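Local coordinates for protein alpha-1,4-endofucoidanase (Mariniflexile fucanivorans, PDB 6DLH) that hydrolyses internal alpha-1,4 linkages of fucoidan, a sulfated fucan, as a retaining endo-acting enzyme of glycoside hydrolase family 107, at residues G549-L554 with T586-G591; V96-I101 with P122-D127; A299-V304 with T356-D361. One frame throughout, in Å; residues are numbered along the deposited sequence.

In the fold
The three contacts illustrate how bonding chemistry changes with place in the fold. Interaction 1 pairs two strands of an immunoglobulin-like domain through regular backbone hydrogen bonds, one face buried and the other turned to the catalytic domain. Interaction 2, largely buried in that catalytic domain, joins two loop pieces through proline rings without any hydrogen bond across. The two meet where L551 packs on D127 and a salt bridge from K553 NZ to D127 OD1 spans the two domains. Interaction 3, also buried but farther from the chain's centre than either, has its nearest atoms about 22 Å from those of interaction 2; there loops before two helices share apolar side chains and one bridging water.

Interaction 1 of 3, residues G549-L554 with T586-G591; sequences GSLLKL and TWRLSG
S550 and L552 pair with L589 and W587 in the antiparallel three-stranded sheet of an immunoglobulin-like domain, where strand 586-590 lies between strands 550-553 and 578-583. Both residue pairs are of the hydrogen-bonded kind. S550 N donates to L589 O at 3.1 Å, and L589 N returns a bond to S550 O at 2.8 Å. L552 and W587 exchange a second set, L552 N to W587 O and W587 N to L552 O, each 2.9 Å long. Their side chains share one face: L552 CD1 meets L589 CD1 at 4.2 Å, while S550 and L589 touch L539 and W587 reaches T567 and I568, all on the facing sheet, as in a beta sandwich.

L551, R588, K553 and T586 lie on the other face, turned toward the catalytic domain, where T586 OG1 bonds R64 NE. Here L551 CD2 sits 4.0 Å from R588 CD, the two side chains crossing obliquely. R588 has CG anti to its backbone N (chi1 163°) and bends at the next torsion, chi2 92°. Its guanidinium reaches along the pair toward G549, where NH2 bonds Y548 O and lies 3.8 Å from G549 CA.

Interaction 2 of 3, residues V96-I101 with P122-D127; sequences VAPHPI and PRESVD
P98 and E124 bring their CA atoms to within 5.1 Å where two irregular pieces of chain pass each other without a hydrogen bond between them. A97 to H99 run extended before the chain enters helix 100-104, with H99 at its N-cap. P122 and R123 are extended too, but the chain then turns tightly, R123 O accepting from V126 N at 2.8 Å and again from D127 N.

Two proline rings carry the contact, set at about a right angle to each other. The P122 ring presses CG and CD on the backbone opposite: CG lies 3.5 Å from P98 N, and CD is equally near A97 N. P98 CD in turn meets P122 CG at 3.9 Å. At the other side of its ring from CD, P98 CB lies only 3.2 Å from P122 O, a tight approach of carbon to carbonyl oxygen. E124 lies obliquely against the same ring, its CG 3.6 Å from P98 CB and its OE2 near P98 CG. An alanine at P122 would probably open a gap beside A97 N and P98 N and leave P98 CD without its apolar mate.

Both pieces belong to the long connection between strand 80-84 and helix 129-139, part of a beta-alpha-beta crossover that ends in strand 143-149. V96 makes a backbone hydrogen bond with L85, just past strand 80-84, and packs on W133 of helix 129-139, while A97 O and P98 O are held by Y212 and R215 of helix 198-216.

Interaction 3 of 3, residues A299-V304 with T356-D361; sequences AGNMVV and TPCLTD
C358 O accepts a hydrogen bond from a water 2.9 Å away, and N301 ND2 donates to the same water at 3.0 Å, so a single water joins the two loops. The other end of the N301 amide is used as well. N301 OD1 accepts from V303 N at 3.0 Å in a nearly straight bond (164°), the donor tilted 33° from the amide carbonyl plane, and this makes an Asx turn. The same residues begin a type I beta turn from N301 to V304. A chi1 of -168° sets N301 CG anti to the backbone N; the amide carried on it has OD1 3.5 Å from C358 CB. Gripped at both its oxygen and its nitrogen, the amide should have little freedom to flip.

Beside this polar patch the rest is mostly apolar. V303 points toward the 356-361 loop and divides its two methyls between neighbours: CG2 makes a methyl-to-carbonyl approach of 3.4 Å to C358 O and also lies near C358 CB, while CG1 meets L359 CD2 at 4.1 Å, the two side chains crossing at about a right angle. M302, extended beyond CG, sets its terminal CE 4.1 Å from C358 SG. W367 of helix 361-372 packs against M302, V303 and L359, and Y309 of helix 307-321 touches the latter two, so the two loops, which lead into these helices, pack on side chains of both. T360, bonded through OG1 to Q363 N, caps helix 361-372.

Across the two loops, then, there is no direct hydrogen bond: adhesion rests on methyl groups of M302, V303 and L359 against each other and against CB and SG of C358, and the bridging water lets N301 reach the C358 carbonyl without touching it directly.

Interaction 1 of 3, residues G549-L554 with T586-G591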
ATOM      1  N   GLY A 549      13.726  12.322  -3.468  1.00 38.38           N
ATOM      2  CA  GLY A 549      13.192  11.125  -2.841  1.00 39.44           C
ATOM      3  C   GLY A 549      14.242  10.025  -2.754  1.00 40.04           C
ATOM      4  O   GLY A 549      14.694   9.521  -3.781  1.00 41.49           O
ATOM      5  N   SER A 550      14.626   9.677  -1.518  1.00 39.37           N
ATOM      6  CA  SER A 550      15.509   8.548  -1.274  1.00 39.58           C
ATOM      7  C   SER A 550      15.207   7.930   0.090  1.00 39.73           C
ATOM      8  O   SER A 550      14.737   8.613   0.997  1.00 41.23           O
ATOM      9  CB  SER A 550      16.958   8.951  -1.404  1.00 42.77           C
ATOM     10  OG  SER A 550      17.785   7.812  -1.596  1.00 47.31           O
ATOM     11  N   LEU A 551      15.498   6.632   0.223  1.00 36.23           N
ATOM     12  CA  LEU A 551      15.166   5.881   1.422  1.00 38.13           C
ATOM     13  C   LEU A 551      16.431   5.382   2.113  1.00 37.48           C
ATOM     14  O   LEU A 551      17.427   5.063   1.467  1.00 41.00           O
ATOM     15  CB  LEU A 551      14.264   4.703   1.038  1.00 35.46           C
ATOM     16  CG  LEU A 551      12.907   5.083   0.445  1.00 33.72           C
ATOM     17  CD1 LEU A 551      12.186   3.856  -0.091  1.00 33.10           C
ATOM     18  CD2 LEU A 551      12.050   5.804   1.477  1.00 32.66           C
ATOM     19  N   LEU A 552      16.360   5.312   3.445  1.00 36.43           N
ATOM     20  CA  LEU A 552      17.354   4.619   4.242  1.00 35.95           C
ATOM     21  C   LEU A 552      16.636   3.529   5.030  1.00 36.22           C
ATOM     22  O   LEU A 552      15.673   3.819   5.727  1.00 38.31           O
ATOM     23  CB  LEU A 552      18.036   5.638   5.161  1.00 36.24           C
ATOM     24  CG  LEU A 552      18.760   6.780   4.446  1.00 36.22           C
ATOM     25  CD1 LEU A 552      19.290   7.798   5.443  1.00 36.57           C
ATOM     26  CD2 LEU A 552      19.889   6.246   3.576  1.00 38.11           C
ATOM     27  N   LYS A 553      17.101   2.283   4.906  1.00 36.53           N
ATOM     28  CA  LYS A 553      16.349   1.155   5.434  1.00 39.24           C
ATOM     29  C   LYS A 553      17.246   0.222   6.243  1.00 40.60           C
ATOM     30  O   LYS A 553      18.327  -0.169   5.798  1.00 42.38           O
ATOM     31  CB  LYS A 553      15.672   0.381   4.298  1.00 40.34           C
ATOM     32  CG  LYS A 553      14.652   1.165   3.484  1.00 42.46           C
ATOM     33  CD  LYS A 553      13.725   0.283   2.673  1.00 44.48           C
ATOM     34  CE  LYS A 553      14.371  -0.292   1.433  1.00 44.50           C
ATOM     35  NZ  LYS A 553      13.620  -1.466   0.931  1.00 49.14           N
ATOM     36  N   LEU A 554      16.753  -0.153   7.429  1.00 39.85           N
ATOM     37  CA  LEU A 554      17.389  -1.136   8.289  1.00 39.42           C
ATOM     38  C   LEU A 554      17.686  -2.386   7.465  1.00 40.26           C
ATOM     39  O   LEU A 554      16.828  -2.864   6.723  1.00 39.24           O
ATOM     40  CB  LEU A 554      16.435  -1.429   9.454  1.00 40.83           C
ATOM     41  CG  LEU A 554      16.943  -2.352  10.564  1.00 44.18           C
ATOM     42  CD1 LEU A 554      18.004  -1.662  11.414  1.00 39.62           C
ATOM     43  CD2 LEU A 554      15.782  -2.825  11.439  1.00 41.66           C
ATOM     44  N   THR A 586      12.540   2.305   8.492  1.00 35.35           N
ATOM     45  CA  THR A 586      12.493   3.039   7.237  1.00 35.01           C
ATOM     46  C   THR A 586      12.489   4.544   7.486  1.00 35.69           C
ATOM     47  O   THR A 586      11.620   5.073   8.183  1.00 39.26           O
ATOM     48  CB  THR A 586      11.301   2.591   6.373  1.00 34.95           C
ATOM     49  OG1 THR A 586      11.332   1.174   6.172  1.00 33.56           O
ATOM     50  CG2 THR A 586      11.266   3.279   5.028  1.00 34.71           C
ATOM     51  N   TRP A 587      13.465   5.228   6.878  1.00 34.47           N
ATOM     52  CA  TRP A 587      13.559   6.678   6.926  1.00 34.09           C
ATOM     53  C   TRP A 587      13.566   7.213   5.500  1.00 34.85           C
ATOM     54  O   TRP A 587      13.935   6.502   4.568  1.00 34.15           O
ATOM     55  CB  TRP A 587      14.810   7.123   7.696  1.00 33.11           C
ATOM     56  CG  TRP A 587      14.841   6.674   9.124  1.00 31.92           C
ATOM     57  CD1 TRP A 587      14.934   5.389   9.584  1.00 32.34           C
ATOM     58  CD2 TRP A 587      14.788   7.511  10.292  1.00 31.83           C
ATOM     59  NE1 TRP A 587      14.945   5.369  10.954  1.00 32.89           N
ATOM     60  CE2 TRP A 587      14.851   6.657  11.416  1.00 33.53           C
ATOM     61  CE3 TRP A 587      14.681   8.889  10.498  1.00 33.24           C
ATOM     62  CZ2 TRP A 587      14.816   7.143  12.723  1.00 34.74           C
ATOM     63  CZ3 TRP A 587      14.648   9.369  11.791  1.00 33.80           C
ATOM     64  CH2 TRP A 587      14.719   8.507  12.887  1.00 33.47           C
ATOM     65  N   ARG A 588      13.173   8.480   5.355  1.00 38.41           N
ATOM     66  CA  ARG A 588      13.002   9.092   4.049  1.00 41.57           C
ATOM     67  C   ARG A 588      13.773  10.407   3.996  1.00 40.32           C
ATOM     68  O   ARG A 588      13.650  11.232   4.898  1.00 41.84           O
ATOM     69  CB  ARG A 588      11.509   9.329   3.792  1.00 46.12           C
ATOM     70  CG  ARG A 588      11.199  10.307   2.668  1.00 51.10           C
ATOM     71  CD  ARG A 588      11.011   9.639   1.317  1.00 57.65           C
ATOM     72  NE  ARG A 588      10.938  10.621   0.241  1.00 60.57           N
ATOM     73  CZ  ARG A 588       9.816  11.160  -0.225  1.00 60.84           C
ATOM     74  NH1 ARG A 588       8.648  10.806   0.284  1.00 59.76           N
ATOM     75  NH2 ARG A 588       9.872  12.053  -1.200  1.00 58.33           N
ATOM     76  N   LEU A 589      14.552  10.582   2.921  1.00 40.34           N
ATOM     77  CA  LEU A 589      15.199  11.845   2.601  1.00 40.12           C
ATOM     78  C   LEU A 589      14.390  12.554   1.523  1.00 39.68           C
ATOM     79  O   LEU A 589      14.100  11.982   0.475  1.00 41.08           O
ATOM     80  CB  LEU A 589      16.625  11.593   2.096  1.00 38.35           C
ATOM     81  CG  LEU A 589      17.597  10.971   3.095  1.00 37.64           C
ATOM     82  CD1 LEU A 589      18.908  10.633   2.408  1.00 35.67           C
ATOM     83  CD2 LEU A 589      17.839  11.901   4.277  1.00 36.46           C
ATOM     84  N   SER A 590      14.046  13.813   1.792  1.00 41.14           N
ATOM     85  CA  SER A 590      13.301  14.616   0.839  1.00 40.64           C
ATOM     86  C   SER A 590      13.853  16.035   0.852  1.00 42.37           C
ATOM     87  O   SER A 590      14.963  16.271   1.332  1.00 41.56           O
ATOM     88  CB  SER A 590      11.812  14.590   1.135  1.00 39.74           C
ATOM     89  OG  SER A 590      11.533  15.101   2.434  1.00 37.22           O
ATOM     90  N   GLY A 591      13.040  16.971   0.352  1.00 43.73           N
ATOM     91  CA  GLY A 591      13.423  18.368   0.264  1.00 42.28           C
ATOM     92  C   GLY A 591      13.650  18.764  -1.186  1.00 41.32           C
ATOM     93  O   GLY A 591      13.845  17.904  -2.042  1.00 43.16           O
TER

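Interaction 2 of 3, residues V96-I101 with P122-D127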
ATOM      1  N   VAL A  96       1.843  -2.694  -6.357  1.00 36.15           N
ATOM      2  CA  VAL A  96       2.511  -2.098  -5.209  1.00 36.31           C
ATOM      3  C   VAL A  96       3.712  -2.949  -4.797  1.00 36.41           C
ATOM      4  O   VAL A  96       4.331  -2.680  -3.773  1.00 35.42           O
ATOM      5  CB  VAL A  96       1.544  -1.883  -4.025  1.00 35.16           C
ATOM      6  CG1 VAL A  96       0.390  -0.975  -4.393  1.00 32.81           C
ATOM      7  CG2 VAL A  96       1.038  -3.192  -3.438  1.00 34.94           C
ATOM      8  N   ALA A  97       4.022  -3.987  -5.587  1.00 38.67           N
ATOM      9  CA  ALA A  97       5.148  -4.867  -5.315  1.00 41.16           C
ATOM     10  C   ALA A  97       5.997  -5.003  -6.576  1.00 46.58           C
ATOM     11  O   ALA A  97       5.455  -5.012  -7.679  1.00 51.48           O
ATOM     12  CB  ALA A  97       4.661  -6.208  -4.828  1.00 39.62           C
ATOM     13  N   PRO A  98       7.344  -5.103  -6.467  1.00 47.06           N
ATOM     14  CA  PRO A  98       8.211  -5.034  -7.643  1.00 47.88           C
ATOM     15  C   PRO A  98       8.268  -6.352  -8.414  1.00 48.84           C
ATOM     16  O   PRO A  98       8.280  -7.432  -7.817  1.00 49.23           O
ATOM     17  CB  PRO A  98       9.576  -4.698  -7.024  1.00 47.18           C
ATOM     18  CG  PRO A  98       9.545  -5.385  -5.672  1.00 48.82           C
ATOM     19  CD  PRO A  98       8.101  -5.296  -5.220  1.00 46.13           C
ATOM     20  N   HIS A  99       8.300  -6.236  -9.747  1.00 49.73           N
ATOM     21  CA  HIS A  99       8.418  -7.377 -10.642  1.00 51.84           C
ATOM     22  C   HIS A  99       9.285  -7.000 -11.844  1.00 50.89           C
ATOM     23  O   HIS A  99       9.066  -5.961 -12.470  1.00 48.21           O
ATOM     24  CB  HIS A  99       7.032  -7.891 -11.069  1.00 52.20           C
ATOM     25  CG  HIS A  99       7.039  -9.315 -11.515  1.00 54.70           C
ATOM     26  ND1 HIS A  99       7.353  -9.683 -12.811  1.00 54.13           N
ATOM     27  CD2 HIS A  99       6.800 -10.463 -10.841  1.00 55.92           C
ATOM     28  CE1 HIS A  99       7.299 -10.998 -12.912  1.00 57.13           C
ATOM     29  NE2 HIS A  99       6.964 -11.502 -11.715  1.00 53.51           N
ATOM     30  N   PRO A 100      10.291  -7.840 -12.191  1.00 53.31           N
ATOM     31  CA  PRO A 100      11.172  -7.591 -13.337  1.00 53.48           C
ATOM     32  C   PRO A 100      10.436  -7.270 -14.637  1.00 53.72           C
ATOM     33  O   PRO A 100      10.751  -6.283 -15.307  1.00 51.31           O
ATOM     34  CB  PRO A 100      11.905  -8.933 -13.503  1.00 56.36           C
ATOM     35  CG  PRO A 100      11.937  -9.524 -12.109  1.00 55.69           C
ATOM     36  CD  PRO A 100      10.638  -9.078 -11.471  1.00 53.98           C
ATOM     37  N   ILE A 101       9.449  -8.111 -14.976  1.00 54.80           N
ATOM     38  CA  ILE A 101       8.683  -7.987 -16.209  1.00 51.79           C
ATOM     39  C   ILE A 101       7.936  -6.653 -16.229  1.00 52.79           C
ATOM     40  O   ILE A 101       7.971  -5.944 -17.234  1.00 52.64           O
ATOM     41  CB  ILE A 101       7.746  -9.196 -16.410  1.00 52.71           C
ATOM     42  CG1 ILE A 101       8.485 -10.526 -16.220  1.00 54.70           C
ATOM     43  CG2 ILE A 101       7.052  -9.122 -17.765  1.00 54.00           C
ATOM     44  CD1 ILE A 101       7.612 -11.758 -16.349  1.00 54.02           C
ATOM     45  N   PRO A 122       6.691  -0.515  -7.997  1.00 48.92           N
ATOM     46  CA  PRO A 122       7.850   0.105  -7.354  1.00 49.33           C
ATOM     47  C   PRO A 122       9.129  -0.502  -7.933  1.00 48.32           C
ATOM     48  O   PRO A 122       9.212  -1.718  -8.113  1.00 46.70           O
ATOM     49  CB  PRO A 122       7.671  -0.303  -5.884  1.00 47.84           C
ATOM     50  CG  PRO A 122       6.935  -1.627  -5.955  1.00 46.34           C
ATOM     51  CD  PRO A 122       5.983  -1.461  -7.119  1.00 47.56           C
ATOM     52  N   ARG A 123      10.117   0.360  -8.219  1.00 48.70           N
ATOM     53  CA  ARG A 123      11.394  -0.065  -8.783  1.00 49.09           C
ATOM     54  C   ARG A 123      12.075  -1.030  -7.816  1.00 50.76           C
ATOM     55  O   ARG A 123      12.235  -0.726  -6.636  1.00 55.89           O
ATOM     56  CB  ARG A 123      12.292   1.141  -9.080  1.00 46.72           C
ATOM     57  CG  ARG A 123      11.749   2.103 -10.126  1.00 44.50           C
ATOM     58  CD  ARG A 123      12.503   3.417 -10.109  1.00 45.64           C
ATOM     59  NE  ARG A 123      11.946   4.409  -9.197  1.00 44.78           N
ATOM     60  CZ  ARG A 123      11.675   5.676  -9.510  1.00 47.80           C
ATOM     61  NH1 ARG A 123      11.961   6.148 -10.711  1.00 47.66           N
ATOM     62  NH2 ARG A 123      11.131   6.479  -8.611  1.00 48.01           N
ATOM     63  N   GLU A 124      12.469  -2.198  -8.333  1.00 53.63           N
ATOM     64  CA  GLU A 124      12.985  -3.291  -7.522  1.00 55.89           C
ATOM     65  C   GLU A 124      14.182  -2.836  -6.687  1.00 58.16           C
ATOM     66  O   GLU A 124      14.465  -3.413  -5.638  1.00 60.49           O
ATOM     67  CB  GLU A 124      13.372  -4.467  -8.423  1.00 60.68           C
ATOM     68  CG  GLU A 124      12.904  -5.815  -7.904  1.00 65.64           C
ATOM     69  CD  GLU A 124      13.670  -6.395  -6.727  1.00 67.99           C
ATOM     70  OE1 GLU A 124      14.862  -6.075  -6.583  1.00 71.96           O
ATOM     71  OE2 GLU A 124      13.073  -7.178  -5.962  1.00 69.41           O
ATOM     72  N   SER A 125      14.885  -1.799  -7.153  1.00 56.44           N
ATOM     73  CA  SER A 125      16.114  -1.368  -6.501  1.00 56.88           C
ATOM     74  C   SER A 125      15.818  -0.351  -5.396  1.00 55.06           C
ATOM     75  O   SER A 125      16.711   0.011  -4.630  1.00 51.41           O
ATOM     76  CB  SER A 125      17.118  -0.846  -7.512  1.00 54.06           C
ATOM     77  OG  SER A 125      16.619   0.299  -8.190  1.00 48.86           O
ATOM     78  N   VAL A 126      14.557   0.089  -5.311  1.00 53.18           N
ATOM     79  CA  VAL A 126      14.166   1.153  -4.399  1.00 50.71           C
ATOM     80  C   VAL A 126      13.432   0.573  -3.191  1.00 50.70           C
ATOM     81  O   VAL A 126      13.896   0.724  -2.064  1.00 52.17           O
ATOM     82  CB  VAL A 126      13.343   2.240  -5.112  1.00 49.45           C
ATOM     83  CG1 VAL A 126      12.930   3.354  -4.161  1.00 50.58           C
ATOM     84  CG2 VAL A 126      14.086   2.805  -6.310  1.00 47.92           C
ATOM     85  N   ASP A 127      12.295  -0.097  -3.426  1.00 48.52           N
ATOM     86  CA  ASP A 127      11.453  -0.520  -2.315  1.00 44.95           C
ATOM     87  C   ASP A 127      10.496  -1.638  -2.722  1.00 44.01           C
ATOM     88  O   ASP A 127       9.958  -1.636  -3.831  1.00 45.51           O
ATOM     89  CB  ASP A 127      10.663   0.671  -1.765  1.00 42.22           C
ATOM     90  CG  ASP A 127      10.073   0.430  -0.389  1.00 41.23           C
ATOM     91  OD1 ASP A 127      10.726  -0.264   0.419  1.00 41.49           O
ATOM     92  OD2 ASP A 127       8.972   0.946  -0.136  1.00 39.78           O
TER

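Interaction 3 of 3, residues A299-V304 with T356-D361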
ATOM      1  N   ALA A 299     -22.366   1.627  -6.697  1.00 47.77           N
ATOM      2  CA  ALA A 299     -21.494   2.575  -6.034  1.00 45.48           C
ATOM      3  C   ALA A 299     -22.303   3.275  -4.948  1.00 40.44           C
ATOM      4  O   ALA A 299     -23.533   3.221  -4.944  1.00 41.70           O
ATOM      5  CB  ALA A 299     -20.956   3.558  -7.050  1.00 45.35           C
ATOM      6  N   GLY A 300     -21.597   3.932  -4.032  1.00 37.24           N
ATOM      7  CA  GLY A 300     -22.249   4.751  -3.028  1.00 34.94           C
ATOM      8  C   GLY A 300     -22.688   3.938  -1.814  1.00 32.14           C
ATOM      9  O   GLY A 300     -22.029   2.984  -1.413  1.00 32.32           O
ATOM     10  N   ASN A 301     -23.822   4.344  -1.248  1.00 28.85           N
ATOM     11  CA  ASN A 301     -24.224   3.955   0.088  1.00 26.92           C
ATOM     12  C   ASN A 301     -24.847   2.561   0.031  1.00 25.79           C
ATOM     13  O   ASN A 301     -25.846   2.363  -0.643  1.00 24.77           O
ATOM     14  CB  ASN A 301     -25.146   5.028   0.673  1.00 25.64           C
ATOM     15  CG  ASN A 301     -25.379   4.865   2.157  1.00 26.14           C
ATOM     16  OD1 ASN A 301     -25.321   3.751   2.680  1.00 25.38           O
ATOM     17  ND2 ASN A 301     -25.663   5.967   2.835  1.00 26.24           N
ATOM     18  N   MET A 302     -24.279   1.601   0.766  1.00 25.10           N
ATOM     19  CA  MET A 302     -24.748   0.224   0.659  1.00 25.68           C
ATOM     20  C   MET A 302     -26.028  -0.006   1.473  1.00 25.93           C
ATOM     21  O   MET A 302     -26.550  -1.129   1.479  1.00 26.65           O
ATOM     22  CB  MET A 302     -23.666  -0.781   1.081  1.00 25.01           C
ATOM     23  CG  MET A 302     -23.525  -0.955   2.573  1.00 25.19           C
ATOM     24  SD  MET A 302     -22.585  -2.437   3.140  1.00 25.77           S
ATOM     25  CE  MET A 302     -22.647  -2.130   4.903  1.00 22.56           C
ATOM     26  N   VAL A 303     -26.545   1.038   2.149  1.00 24.27           N
ATOM     27  CA  VAL A 303     -27.807   0.894   2.869  1.00 24.22           C
ATOM     28  C   VAL A 303     -28.817   1.979   2.485  1.00 26.42           C
ATOM     29  O   VAL A 303     -29.868   2.073   3.127  1.00 26.72           O
ATOM     30  CB  VAL A 303     -27.629   0.802   4.401  1.00 23.34           C
ATOM     31  CG1 VAL A 303     -26.792  -0.400   4.811  1.00 23.05           C
ATOM     32  CG2 VAL A 303     -27.089   2.079   5.014  1.00 23.27           C
ATOM     33  N   VAL A 304     -28.495   2.804   1.473  1.00 26.36           N
ATOM     34  CA  VAL A 304     -29.430   3.778   0.922  1.00 27.67           C
ATOM     35  C   VAL A 304     -29.435   3.660  -0.605  1.00 29.55           C
ATOM     36  O   VAL A 304     -28.374   3.696  -1.225  1.00 30.40           O
ATOM     37  CB  VAL A 304     -29.122   5.224   1.374  1.00 29.01           C
ATOM     38  CG1 VAL A 304     -30.088   6.229   0.754  1.00 30.62           C
ATOM     39  CG2 VAL A 304     -29.127   5.384   2.887  1.00 28.17           C
ATOM     40  N   THR A 356     -18.255   9.845   6.189  1.00 27.91           N
ATOM     41  CA  THR A 356     -19.478   9.587   6.938  1.00 28.15           C
ATOM     42  C   THR A 356     -19.726   8.084   7.048  1.00 26.09           C
ATOM     43  O   THR A 356     -19.643   7.374   6.056  1.00 26.81           O
ATOM     44  CB  THR A 356     -20.682  10.281   6.281  1.00 28.86           C
ATOM     45  OG1 THR A 356     -20.360  11.653   6.053  1.00 29.94           O
ATOM     46  CG2 THR A 356     -21.956  10.198   7.098  1.00 29.04           C
ATOM     47  N   PRO A 357     -20.054   7.554   8.250  1.00 26.00           N
ATOM     48  CA  PRO A 357     -20.437   6.147   8.398  1.00 25.12           C
ATOM     49  C   PRO A 357     -21.838   5.902   7.835  1.00 25.61           C
ATOM     50  O   PRO A 357     -22.690   6.784   7.917  1.00 25.11           O
ATOM     51  CB  PRO A 357     -20.479   5.955   9.921  1.00 23.76           C
ATOM     52  CG  PRO A 357     -20.788   7.341  10.460  1.00 24.55           C
ATOM     53  CD  PRO A 357     -20.052   8.284   9.530  1.00 25.14           C
ATOM     54  N   CYS A 358     -22.071   4.700   7.288  1.00 24.43           N
ATOM     55  CA  CYS A 358     -23.363   4.376   6.704  1.00 23.83           C
ATOM     56  C   CYS A 358     -24.248   3.691   7.741  1.00 23.95           C
ATOM     57  O   CYS A 358     -25.465   3.624   7.553  1.00 23.32           O
ATOM     58  CB  CYS A 358     -23.237   3.535   5.435  1.00 24.37           C
ATOM     59  SG  CYS A 358     -22.609   1.851   5.691  1.00 24.93           S
ATOM     60  N   LEU A 359     -23.614   3.204   8.823  1.00 23.76           N
ATOM     61  CA  LEU A 359     -24.290   2.542   9.934  1.00 23.44           C
ATOM     62  C   LEU A 359     -24.093   3.368  11.206  1.00 24.45           C
ATOM     63  O   LEU A 359     -23.070   4.029  11.371  1.00 24.43           O
ATOM     64  CB  LEU A 359     -23.722   1.128  10.122  1.00 20.84           C
ATOM     65  CG  LEU A 359     -23.982   0.139   8.983  1.00 20.66           C
ATOM     66  CD1 LEU A 359     -23.450  -1.251   9.306  1.00 18.62           C
ATOM     67  CD2 LEU A 359     -25.465   0.065   8.637  1.00 19.83           C
ATOM     68  N   THR A 360     -25.087   3.336  12.099  1.00 24.60           N
ATOM     69  CA  THR A 360     -24.919   3.879  13.437  1.00 24.37           C
ATOM     70  C   THR A 360     -23.946   2.970  14.185  1.00 23.74           C
ATOM     71  O   THR A 360     -23.742   1.829  13.779  1.00 24.89           O
ATOM     72  CB  THR A 360     -26.251   3.926  14.201  1.00 24.27           C
ATOM     73  OG1 THR A 360     -26.689   2.573  14.331  1.00 22.80           O
ATOM     74  CG2 THR A 360     -27.318   4.776  13.538  1.00 24.65           C
ATOM     75  N   ASP A 361     -23.376   3.473  15.287  1.00 23.62           N
ATOM     76  CA  ASP A 361     -22.500   2.681  16.136  1.00 23.38           C
ATOM     77  C   ASP A 361     -23.194   1.371  16.502  1.00 22.37           C
ATOM     78  O   ASP A 361     -22.603   0.305  16.363  1.00 24.66           O
ATOM     79  CB  ASP A 361     -22.074   3.447  17.397  1.00 24.26           C
ATOM     80  CG  ASP A 361     -21.259   4.702  17.134  1.00 24.55           C
ATOM     81  OD1 ASP A 361     -20.896   4.942  15.966  1.00 23.09           O
ATOM     82  OD2 ASP A 361     -20.976   5.426  18.115  1.00 26.16           O
TER
HETATM   83  O   HOH W   1     -26.456   5.588   5.674  1.00 23.50           O